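Local atomic coordinates of tail spike protein (Acinetobacter phage vB_AbaP_AS12, PDB entry 6EU4), a protein that probably serves as the trimeric phage spike that recognises, and perhaps cleaves, the surface polysaccharide of its Acinetobacter baumannii host. Residues 72-75 with 81-84; 312-317 with 327-332; 177-182 with 214-219; 499-502 with 506-509. All blocks are in the same frame, centred on the assembly; numbering follows the deposited sequence.

Contact 1: residues 72-75 with 81-84; sequences DGFL and VLQI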
loop_
_atom_site.group_PDB
_atom_site.type_symbol
_atom_site.label_atom_id
_atom_site.label_comp_id
_atom_site.label_asym_id
_atom_site.label_seq_id
_atom_site.Cartn_x
_atom_site.Cartn_y
_atom_site.Cartn_z
ATOM N N ASP A 72 -18.336 22.627 -43.484
ATOM C CA ASP A 72 -18.047 21.407 -42.752
ATOM C C ASP A 72 -19.119 21.090 -41.719
ATOM O O ASP A 72 -18.930 20.188 -40.903
ATOM C CB ASP A 72 -16.678 21.508 -42.080
ATOM C CG ASP A 72 -16.573 22.693 -41.129
ATOM O OD1 ASP A 72 -17.622 23.190 -40.657
ATOM O OD2 ASP A 72 -15.427 23.135 -40.876
ATOM N N GLY A 73 -20.236 21.813 -41.738
ATOM C CA GLY A 73 -21.315 21.562 -40.804
ATOM C C GLY A 73 -20.995 21.850 -39.360
ATOM O O GLY A 73 -21.771 21.457 -38.478
ATOM N N PHE A 74 -19.881 22.527 -39.085
ATOM C CA PHE A 74 -19.433 22.714 -37.712
ATOM C C PHE A 74 -18.699 24.052 -37.589
ATOM O O PHE A 74 -19.351 25.083 -37.394
ATOM C CB PHE A 74 -18.592 21.499 -37.304
ATOM C CG PHE A 74 -17.921 21.616 -35.968
ATOM C CD1 PHE A 74 -18.482 22.360 -34.938
ATOM C CD2 PHE A 74 -16.716 20.972 -35.744
ATOM C CE1 PHE A 74 -17.839 22.473 -33.718
ATOM C CE2 PHE A 74 -16.071 21.076 -34.523
ATOM C CZ PHE A 74 -16.636 21.829 -33.506
ATOM N N LEU A 75 -17.368 24.087 -37.734
ATOM C CA LEU A 75 -16.662 25.346 -37.493
ATOM C C LEU A 75 -16.830 26.372 -38.608
ATOM O O LEU A 75 -16.654 27.570 -38.355
ATOM C CB LEU A 75 -15.170 25.094 -37.272
ATOM C CG LEU A 75 -14.828 24.347 -35.975
ATOM C CD1 LEU A 75 -13.339 24.270 -35.814
ATOM C CD2 LEU A 75 -15.437 24.998 -34.741
ATOM N N VAL A 81 -17.977 31.366 -39.518
ATOM C CA VAL A 81 -17.077 30.675 -38.598
ATOM C C VAL A 81 -17.621 30.748 -37.179
ATOM O O VAL A 81 -17.994 31.822 -36.690
ATOM C CB VAL A 81 -15.661 31.266 -38.683
ATOM C CG1 VAL A 81 -14.737 30.608 -37.671
ATOM C CG2 VAL A 81 -15.117 31.067 -40.088
ATOM N N LEU A 82 -17.638 29.602 -36.503
ATOM C CA LEU A 82 -18.172 29.530 -35.151
ATOM C C LEU A 82 -17.252 30.228 -34.157
ATOM O O LEU A 82 -16.046 29.978 -34.125
ATOM C CB LEU A 82 -18.360 28.073 -34.745
ATOM C CG LEU A 82 -18.979 27.850 -33.362
ATOM C CD1 LEU A 82 -20.372 28.485 -33.271
ATOM C CD2 LEU A 82 -19.043 26.359 -33.067
ATOM N N GLN A 83 -17.828 31.086 -33.328
ATOM C CA GLN A 83 -17.084 31.769 -32.275
ATOM C C GLN A 83 -17.087 30.869 -31.047
ATOM O O GLN A 83 -18.126 30.682 -30.414
ATOM C CB GLN A 83 -17.709 33.128 -31.969
ATOM C CG GLN A 83 -17.569 34.116 -33.087
ATOM C CD GLN A 83 -16.133 34.514 -33.279
ATOM O OE1 GLN A 83 -15.405 33.892 -34.059
ATOM N NE2 GLN A 83 -15.699 35.549 -32.544
ATOM N N ILE A 84 -15.935 30.300 -30.719
ATOM C CA ILE A 84 -15.823 29.346 -29.619
ATOM C C ILE A 84 -15.341 30.085 -28.383
ATOM O O ILE A 84 -14.376 30.855 -28.445
ATOM C CB ILE A 84 -14.863 28.203 -29.976
ATOM C CG1 ILE A 84 -15.344 27.496 -31.245
ATOM C CG2 ILE A 84 -14.734 27.221 -28.808
ATOM C CD1 ILE A 84 -14.345 26.513 -31.773
#

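Contact 2: residues 312-317 with 327-332; sequences KALFKI and CMNEHL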
loop_
_atom_site.group_PDB
_atom_site.type_symbol
_atom_site.label_atom_id
_atom_site.label_comp_id
_atom_site.label_asym_id
_atom_site.label_seq_id
_atom_site.Cartn_x
_atom_site.Cartn_y
_atom_site.Cartn_z
ATOM N N LYS A 312 -13.537 -18.410 -15.609
ATOM C CA LYS A 312 -12.273 -19.105 -15.401
ATOM C C LYS A 312 -11.560 -18.561 -14.176
ATOM O O LYS A 312 -11.074 -19.333 -13.337
ATOM C CB LYS A 312 -11.397 -19.007 -16.645
ATOM C CG LYS A 312 -11.909 -19.920 -17.767
ATOM C CD LYS A 312 -10.956 -19.906 -18.986
ATOM C CE LYS A 312 -11.535 -20.604 -20.216
ATOM N NZ LYS A 312 -12.299 -21.854 -19.912
ATOM N N ALA A 313 -11.495 -17.235 -14.053
ATOM C CA ALA A 313 -10.850 -16.608 -12.906
ATOM C C ALA A 313 -11.406 -15.211 -12.698
ATOM O O ALA A 313 -11.763 -14.524 -13.657
ATOM C CB ALA A 313 -9.333 -16.510 -13.085
ATOM N N LEU A 314 -11.411 -14.761 -11.448
ATOM C CA LEU A 314 -11.676 -13.346 -11.206
ATOM C C LEU A 314 -10.552 -12.501 -11.784
ATOM O O LEU A 314 -10.798 -11.546 -12.539
ATOM C CB LEU A 314 -11.836 -13.069 -9.707
ATOM C CG LEU A 314 -11.999 -11.604 -9.297
ATOM C CD1 LEU A 314 -13.131 -10.923 -10.046
ATOM C CD2 LEU A 314 -12.245 -11.509 -7.793
ATOM N N PHE A 315 -9.313 -12.839 -11.422
ATOM C CA PHE A 315 -8.095 -12.203 -11.918
ATOM C C PHE A 315 -7.238 -13.214 -12.657
ATOM O O PHE A 315 -6.827 -14.236 -12.083
ATOM C CB PHE A 315 -7.254 -11.634 -10.769
ATOM C CG PHE A 315 -8.014 -10.773 -9.791
ATOM C CD1 PHE A 315 -8.351 -9.464 -10.114
ATOM C CD2 PHE A 315 -8.308 -11.235 -8.508
ATOM C CE1 PHE A 315 -9.024 -8.667 -9.202
ATOM C CE2 PHE A 315 -8.994 -10.449 -7.600
ATOM C CZ PHE A 315 -9.344 -9.159 -7.940
ATOM N N LYS A 316 -6.919 -12.907 -13.898
ATOM C CA LYS A 316 -5.911 -13.623 -14.665
ATOM C C LYS A 316 -4.747 -12.654 -14.838
ATOM O O LYS A 316 -4.902 -11.602 -15.473
ATOM C CB LYS A 316 -6.451 -14.085 -16.010
ATOM C CG LYS A 316 -5.375 -14.743 -16.863
ATOM C CD LYS A 316 -5.918 -15.214 -18.215
ATOM C CE LYS A 316 -4.862 -15.886 -19.024
ATOM N NZ LYS A 316 -5.430 -16.366 -20.338
ATOM N N ILE A 317 -3.597 -12.989 -14.247
ATOM C CA ILE A 317 -2.456 -12.069 -14.173
ATOM C C ILE A 317 -1.222 -12.801 -14.670
ATOM O O ILE A 317 -0.712 -13.713 -14.003
ATOM C CB ILE A 317 -2.261 -11.518 -12.754
ATOM C CG1 ILE A 317 -3.579 -10.881 -12.286
ATOM C CG2 ILE A 317 -1.132 -10.497 -12.745
ATOM C CD1 ILE A 317 -3.518 -10.158 -10.950
ATOM N N CYS A 327 -8.772 -4.047 -1.734
ATOM C CA CYS A 327 -9.735 -4.353 -2.786
ATOM C C CYS A 327 -10.765 -5.368 -2.296
ATOM O O CYS A 327 -10.608 -6.007 -1.248
ATOM C CB CYS A 327 -9.011 -4.842 -4.046
ATOM S SG CYS A 327 -8.012 -3.479 -4.807
HETATM N N MSE A 328 -11.832 -5.508 -3.078
HETATM C CA MSE A 328 -12.963 -6.369 -2.718
HETATM C C MSE A 328 -13.503 -7.157 -3.897
HETATM O O MSE A 328 -13.282 -6.821 -5.060
HETATM C CB MSE A 328 -14.113 -5.545 -2.128
HETATM C CG MSE A 328 -13.728 -4.765 -0.910
HETATM SE SE MSE A 328 -15.299 -4.010 -0.038
HETATM C CE MSE A 328 -16.241 -5.650 0.470
ATOM N N ASN A 329 -14.265 -8.189 -3.565
ATOM C CA ASN A 329 -15.174 -8.794 -4.509
ATOM C C ASN A 329 -16.399 -9.276 -3.748
ATOM O O ASN A 329 -16.327 -9.600 -2.556
ATOM C CB ASN A 329 -14.527 -9.971 -5.272
ATOM C CG ASN A 329 -14.639 -11.261 -4.535
ATOM O OD1 ASN A 329 -13.824 -11.572 -3.655
ATOM N ND2 ASN A 329 -15.682 -12.029 -4.852
ATOM N N GLU A 330 -17.521 -9.323 -4.463
ATOM C CA GLU A 330 -18.768 -9.870 -3.940
ATOM C C GLU A 330 -19.433 -10.701 -5.027
ATOM O O GLU A 330 -19.726 -10.178 -6.106
ATOM C CB GLU A 330 -19.720 -8.750 -3.483
ATOM C CG GLU A 330 -19.152 -7.843 -2.380
ATOM C CD GLU A 330 -20.145 -6.835 -1.822
ATOM O OE1 GLU A 330 -21.365 -7.121 -1.779
ATOM O OE2 GLU A 330 -19.682 -5.754 -1.394
ATOM N N HIS A 331 -19.701 -11.976 -4.718
ATOM C CA HIS A 331 -20.422 -12.929 -5.558
ATOM C C HIS A 331 -19.551 -13.378 -6.720
ATOM O O HIS A 331 -19.524 -12.748 -7.783
ATOM C CB HIS A 331 -21.756 -12.353 -6.055
ATOM C CG HIS A 331 -22.636 -11.853 -4.957
ATOM N ND1 HIS A 331 -23.311 -12.696 -4.105
ATOM C CD2 HIS A 331 -22.913 -10.593 -4.546
ATOM C CE1 HIS A 331 -23.967 -11.976 -3.208
ATOM N NE2 HIS A 331 -23.738 -10.697 -3.455
ATOM N N LEU A 332 -18.842 -14.487 -6.512
ATOM C CA LEU A 332 -17.890 -15.014 -7.474
ATOM C C LEU A 332 -18.150 -16.490 -7.672
ATOM O O LEU A 332 -18.138 -17.265 -6.707
ATOM C CB LEU A 332 -16.452 -14.804 -7.001
ATOM C CG LEU A 332 -15.360 -15.372 -7.931
ATOM C CD1 LEU A 332 -15.379 -14.633 -9.242
ATOM C CD2 LEU A 332 -13.979 -15.262 -7.294
#

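Contact 3: residues 177-182 with 214-219; sequences MVAIPR and PLIALS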
loop_
_atom_site.group_PDB
_atom_site.type_symbol
_atom_site.label_atom_id
_atom_site.label_comp_id
_atom_site.label_asym_id
_atom_site.label_seq_id
_atom_site.Cartn_x
_atom_site.Cartn_y
_atom_site.Cartn_z
HETATM N N MSE A 177 -16.160 3.367 -28.530
HETATM C CA MSE A 177 -15.140 4.398 -28.637
HETATM C C MSE A 177 -13.774 3.732 -28.860
HETATM O O MSE A 177 -13.502 2.657 -28.316
HETATM C CB MSE A 177 -15.144 5.279 -27.366
HETATM C CG MSE A 177 -14.462 6.577 -27.497
HETATM SE SE MSE A 177 -14.845 7.636 -25.865
HETATM C CE MSE A 177 -14.580 9.327 -26.684
ATOM N N VAL A 178 -12.935 4.357 -29.686
ATOM C CA VAL A 178 -11.642 3.807 -30.082
ATOM C C VAL A 178 -10.579 4.884 -29.915
ATOM O O VAL A 178 -10.756 6.008 -30.396
ATOM C CB VAL A 178 -11.658 3.319 -31.545
ATOM C CG1 VAL A 178 -10.308 2.701 -31.944
ATOM C CG2 VAL A 178 -12.803 2.331 -31.764
ATOM N N ALA A 179 -9.475 4.537 -29.256
ATOM C CA ALA A 179 -8.311 5.412 -29.154
ATOM C C ALA A 179 -7.346 5.068 -30.285
ATOM O O ALA A 179 -6.959 3.907 -30.433
ATOM C CB ALA A 179 -7.609 5.234 -27.805
ATOM N N ILE A 180 -6.966 6.070 -31.071
ATOM C CA ILE A 180 -6.091 5.886 -32.232
ATOM C C ILE A 180 -4.942 6.895 -32.178
ATOM O O ILE A 180 -5.195 8.104 -32.071
ATOM C CB ILE A 180 -6.876 6.045 -33.550
ATOM C CG1 ILE A 180 -8.078 5.106 -33.582
ATOM C CG2 ILE A 180 -5.950 5.852 -34.757
ATOM C CD1 ILE A 180 -8.924 5.146 -34.897
ATOM N N PRO A 181 -3.677 6.485 -32.317
ATOM C CA PRO A 181 -2.596 7.481 -32.311
ATOM C C PRO A 181 -2.696 8.423 -33.502
ATOM O O PRO A 181 -3.126 8.049 -34.599
ATOM C CB PRO A 181 -1.313 6.634 -32.388
ATOM C CG PRO A 181 -1.745 5.262 -31.948
ATOM C CD PRO A 181 -3.154 5.119 -32.435
ATOM N N ARG A 182 -2.264 9.662 -33.277
ATOM C CA ARG A 182 -2.022 10.566 -34.399
ATOM C C ARG A 182 -1.050 9.931 -35.385
ATOM O O ARG A 182 -0.210 9.107 -35.021
ATOM C CB ARG A 182 -1.447 11.888 -33.904
ATOM C CG ARG A 182 -2.350 12.724 -33.021
ATOM C CD ARG A 182 -1.528 13.922 -32.466
ATOM N NE ARG A 182 -2.361 14.920 -31.813
ATOM C CZ ARG A 182 -1.888 16.000 -31.195
ATOM N NH1 ARG A 182 -0.581 16.217 -31.115
ATOM N NH2 ARG A 182 -2.731 16.863 -30.647
ATOM N N PRO A 214 -6.094 0.369 -27.881
ATOM C CA PRO A 214 -4.976 -0.584 -27.949
ATOM C C PRO A 214 -3.655 0.021 -27.496
ATOM O O PRO A 214 -2.920 -0.620 -26.733
ATOM C CB PRO A 214 -4.949 -0.998 -29.425
ATOM C CG PRO A 214 -5.750 0.057 -30.162
ATOM C CD PRO A 214 -6.790 0.514 -29.166
ATOM N N LEU A 215 -3.339 1.235 -27.941
ATOM C CA LEU A 215 -2.045 1.883 -27.694
ATOM C C LEU A 215 -2.331 3.237 -27.042
ATOM O O LEU A 215 -2.733 4.181 -27.732
ATOM C CB LEU A 215 -1.253 2.050 -28.999
ATOM C CG LEU A 215 -1.119 0.815 -29.903
ATOM C CD1 LEU A 215 -0.404 1.167 -31.205
ATOM C CD2 LEU A 215 -0.385 -0.311 -29.189
ATOM N N ILE A 216 -2.126 3.339 -25.727
ATOM C CA ILE A 216 -2.449 4.559 -24.984
ATOM C C ILE A 216 -1.338 4.864 -23.996
ATOM O O ILE A 216 -0.624 3.970 -23.524
ATOM C CB ILE A 216 -3.802 4.470 -24.231
ATOM C CG1 ILE A 216 -3.861 3.201 -23.381
ATOM C CG2 ILE A 216 -4.958 4.532 -25.216
ATOM C CD1 ILE A 216 -5.067 3.129 -22.454
ATOM N N ALA A 217 -1.184 6.148 -23.693
ATOM C CA ALA A 217 -0.149 6.561 -22.760
ATOM C C ALA A 217 -0.517 7.900 -22.152
ATOM O O ALA A 217 -1.232 8.704 -22.756
ATOM C CB ALA A 217 1.215 6.697 -23.443
ATOM N N LEU A 218 0.050 8.149 -20.979
ATOM C CA LEU A 218 0.143 9.497 -20.430
ATOM C C LEU A 218 -1.228 10.170 -20.333
ATOM O O LEU A 218 -1.419 11.302 -20.782
ATOM C CB LEU A 218 1.100 10.335 -21.274
ATOM C CG LEU A 218 2.524 9.800 -21.357
ATOM C CD1 LEU A 218 3.233 10.448 -22.545
ATOM C CD2 LEU A 218 3.302 10.049 -20.079
ATOM N N SER A 219 -2.195 9.459 -19.743
ATOM C CA SER A 219 -3.595 9.870 -19.822
ATOM C C SER A 219 -4.287 9.651 -18.489
ATOM O O SER A 219 -3.826 8.874 -17.640
ATOM C CB SER A 219 -4.363 9.097 -20.894
ATOM O OG SER A 219 -3.924 9.437 -22.196
HETATM O O HOH W 1 -4.442 3.231 -29.787
#

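Contact 4: residues 499-502 with 506-509; sequences LVQS and NATV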
loop_
_atom_site.group_PDB
_atom_site.type_symbol
_atom_site.label_atom_id
_atom_site.label_comp_id
_atom_site.label_asym_id
_atom_site.label_seq_id
_atom_site.Cartn_x
_atom_site.Cartn_y
_atom_site.Cartn_z
ATOM N N LEU A 499 8.868 -32.202 22.312
ATOM C CA LEU A 499 7.567 -32.787 22.582
ATOM C C LEU A 499 7.358 -32.895 24.085
ATOM O O LEU A 499 8.307 -33.107 24.854
ATOM C CB LEU A 499 7.457 -34.189 21.961
ATOM C CG LEU A 499 8.120 -34.373 20.584
ATOM C CD1 LEU A 499 8.131 -35.828 20.202
ATOM C CD2 LEU A 499 7.398 -33.531 19.548
ATOM N N VAL A 500 6.109 -32.787 24.509
ATOM C CA VAL A 500 5.742 -33.077 25.889
ATOM C C VAL A 500 4.579 -34.053 25.881
ATOM O O VAL A 500 3.639 -33.910 25.094
ATOM C CB VAL A 500 5.398 -31.805 26.704
ATOM C CG1 VAL A 500 4.239 -31.017 26.079
ATOM C CG2 VAL A 500 5.083 -32.183 28.144
ATOM N N GLN A 501 4.657 -35.062 26.738
ATOM C CA GLN A 501 3.526 -35.953 26.999
ATOM C C GLN A 501 3.197 -35.816 28.477
ATOM O O GLN A 501 3.897 -36.366 29.332
ATOM C CB GLN A 501 3.833 -37.401 26.632
ATOM C CG GLN A 501 2.670 -38.348 26.937
ATOM C CD GLN A 501 1.368 -37.863 26.356
ATOM O OE1 GLN A 501 0.600 -37.177 27.031
ATOM N NE2 GLN A 501 1.106 -38.208 25.099
ATOM N N SER A 502 2.127 -35.083 28.781
ATOM C CA SER A 502 1.767 -34.838 30.167
ATOM C C SER A 502 0.770 -35.848 30.708
ATOM O O SER A 502 0.481 -35.821 31.904
ATOM C CB SER A 502 1.194 -33.424 30.329
ATOM O OG SER A 502 -0.043 -33.284 29.642
ATOM N N ASN A 506 -1.136 -42.000 28.312
ATOM C CA ASN A 506 -0.691 -42.050 26.926
ATOM C C ASN A 506 0.813 -42.251 26.788
ATOM O O ASN A 506 1.293 -42.469 25.670
ATOM C CB ASN A 506 -1.112 -40.770 26.187
ATOM C CG ASN A 506 -2.626 -40.674 26.010
ATOM O OD1 ASN A 506 -3.319 -41.679 26.055
ATOM N ND2 ASN A 506 -3.138 -39.462 25.798
ATOM N N ALA A 507 1.564 -42.194 27.890
ATOM C CA ALA A 507 3.006 -42.459 27.862
ATOM C C ALA A 507 3.200 -43.964 28.017
ATOM O O ALA A 507 3.432 -44.493 29.105
ATOM C CB ALA A 507 3.725 -41.679 28.953
ATOM N N THR A 508 3.082 -44.668 26.896
ATOM C CA THR A 508 3.077 -46.123 26.898
ATOM C C THR A 508 4.185 -46.658 26.002
ATOM O O THR A 508 4.671 -45.969 25.103
ATOM C CB THR A 508 1.743 -46.673 26.403
ATOM O OG1 THR A 508 1.555 -46.252 25.047
ATOM C CG2 THR A 508 0.592 -46.165 27.276
ATOM N N VAL A 509 4.561 -47.917 26.241
ATOM C CA VAL A 509 5.457 -48.605 25.311
ATOM C C VAL A 509 4.836 -48.657 23.922
ATOM O O VAL A 509 5.525 -48.502 22.910
ATOM C CB VAL A 509 5.792 -50.015 25.837
ATOM C CG1 VAL A 509 6.609 -50.815 24.803
ATOM C CG2 VAL A 509 6.541 -49.910 27.159
HETATM O O HOH W 2 1.795 -40.487 23.702
HETATM O O HOH W 3 -1.766 -36.667 26.072
#

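Contact 1: residues 72-75 with 81-84
Leu75 O accepts a backbone hydrogen bond from Leu82 N (2.9 Å, 159° at the hydrogen), and the CA-H of Val81 points at the same oxygen from 3.1 Å. This closes the open end of a beta hairpin, whose antiparallel strands 76-77 and 80-82 form one border of the N-terminal mixed sheet. An Asx turn at Asp72 leads the chain into it. Beyond the backbone bond, the contact is apolar. Leu75 and Ile84 cross at about a right angle, with CD2 and CD1 3.5 Å apart. Phe74 leaves its backbone away from Leu82, but with CG anti to the backbone N (chi1 173°) its ring swings back until CE1 lies 4.1 Å from Leu82 CD2. Val112 of helix 106-113 packs on the same ring, while Ala52 of the second subunit packs on Leu75 and Val81, so the hairpin also meets the trimer interface. Gly73 suits the turn because its phi is positive. Asp72 supplies the acceptor oxygen on a short side chain that an Asx turn needs: OD1 takes the hydrogen of Phe74 N at 2.8 Å and also that of Cys76 N.

Contact 2: residues 312-317 with 327-332
Leu314 faces Leu332 and Asn329 across the interior of a parallel beta-helix, the fold familiar from other phage tailspikes, in which short strands stack coil upon coil around a closed core. Segments 312-317 and 327-332 lie on consecutive strands, 311-318 and 321-334, with corners of the chain at 312, 314 and 331. They do not pair as neighbours in a sheet: the nearest CA atoms, of Leu314 and Leu332, are 7.4 Å apart and no hydrogen bond joins the two segments.

The apolar packing rests on Leu314, whose branched, wholly apolar side chain suits a buried position with carbon on several sides. Both methyls of Leu332 come up against its CB, CD1 and CD2 each at 3.9 Å, so the fork of one leucine straddles the stem of the other. Leu332 CG stands anti to the backbone N (chi1 178°), which carries that fork inward. Ala301 and Phe337 from the coils on which these strands stack also touch Leu314.

Contact with a polar residue is made through carbon. Leu314 CD2 lies 3.7 Å from Asn329 CB, so the asparagine takes part here by its stem, in the company of Phe337, Phe350 and Ile355.

Aromatic packing lies beside the leucine: Phe315, its neighbour in sequence, meets Phe337 of strand 336-341 edge-to-face, and Leu314 CG sits 3.6 Å above one face of the Phe315 ring, offset toward the rim.

Contact 3: residues 177-182 with 214-219
Ala179 gives up more surface to this contact than any other residue. Its CB meets Ile216 CG2 at 3.8 Å, and so small a side chain suits a buried site also lined by Tyr133, Ala188 and Ala213. On the facing strand, Ile216 has its CG1 between the backbone N and the carbonyl carbon (chi1 51°), which turns CG2 to the alanine. The carbonyl of Ala179 has two neighbours: Pro214 CD at 3.6 Å, and a water that donates to O at 2.7 Å and accepts from Leu215 N at 2.9 Å. Pro181 comes next in buried surface; its CG lies 4.4 Å from Leu215 CD1, a looser touch between a rigid ring and a leucine methyl.

Strand 175-179 belongs to the stacked coils of the beta-helix, whereas strand 215-217 is the middle one of a small parallel sheet between 188-189 and 237-239. The contact thus joins two faces of the solenoid. Arg182, just beyond, forms a salt bridge with Asp146 of the second subunit. No direct hydrogen bond joins the segments, and Pro181 and Pro214 have no N-H to give; the bridging water instead satisfies Ala179 O and Leu215 N, linking the two backbones.

Contact 4: residues 499-502 with 506-509
Gln501 reaches Asn506 and Ala507 by a bent path: its CG stands anti to the backbone N (chi1 178°), and the chain then folds at chi2 (51°), so that the amide turns across Asn506. The two side chains cross at about a right angle, with their amide planes 75° apart. In that pose Gln501 NE2 lies 3.6 Å from Asn506 CB, a touch against carbon, while Gln501 CG rests 4.0 Å from the methyl of Ala507. The amides do not bond to each other directly. One water receives a hydrogen from Gln501 NE2 at 2.8 Å and can pass one to Asn506 O, also at 2.8 Å, though it has other acceptors in reach. A second water donates to Gln501 OE1 at 2.6 Å and accepts from Asn506 ND2 at 3.1 Å. Gln501 ends strand 496-501, an inner strand of the six-stranded mixed sheet that follows the beta-helix, and segment 506-509 belongs to the long loop connecting it to its antiparallel neighbour 520-526. Ala507 is the centre of an inverse gamma turn closed by a weak bond from Thr508 N to Asn506 O. Glutamine suits the end of the strand because its amide both gives and takes hydrogens: NE2 also donates to Gly483 O, which, with its water, accounts for both hydrogens, and OE1 also accepts from Ser503 N.

How the contacts relate
The four contacts are strung along the elongated chain, contacts 1 and 4 lying on opposite sides of its centre, about 94 Å apart between contact centres. Contacts 2 and 3, in the beta-helix, are core: all their touching residues are buried. Contact 2 is made through carbon alone, whereas contact 3 holds a bridging water beside its prolines. Contacts 1 and 4 are mostly buried, but each includes a partly exposed residue, Ile84 and Asn506. Contact 1, in the N-terminal sheet, is the one with a direct hydrogen bond between its segments. Contact 4, in the sheet that follows the beta-helix, buries the least area and is the most polar, relying on two waters. Contacts 1 and 3 adjoin the second subunit, contacts 2 and 4 the third.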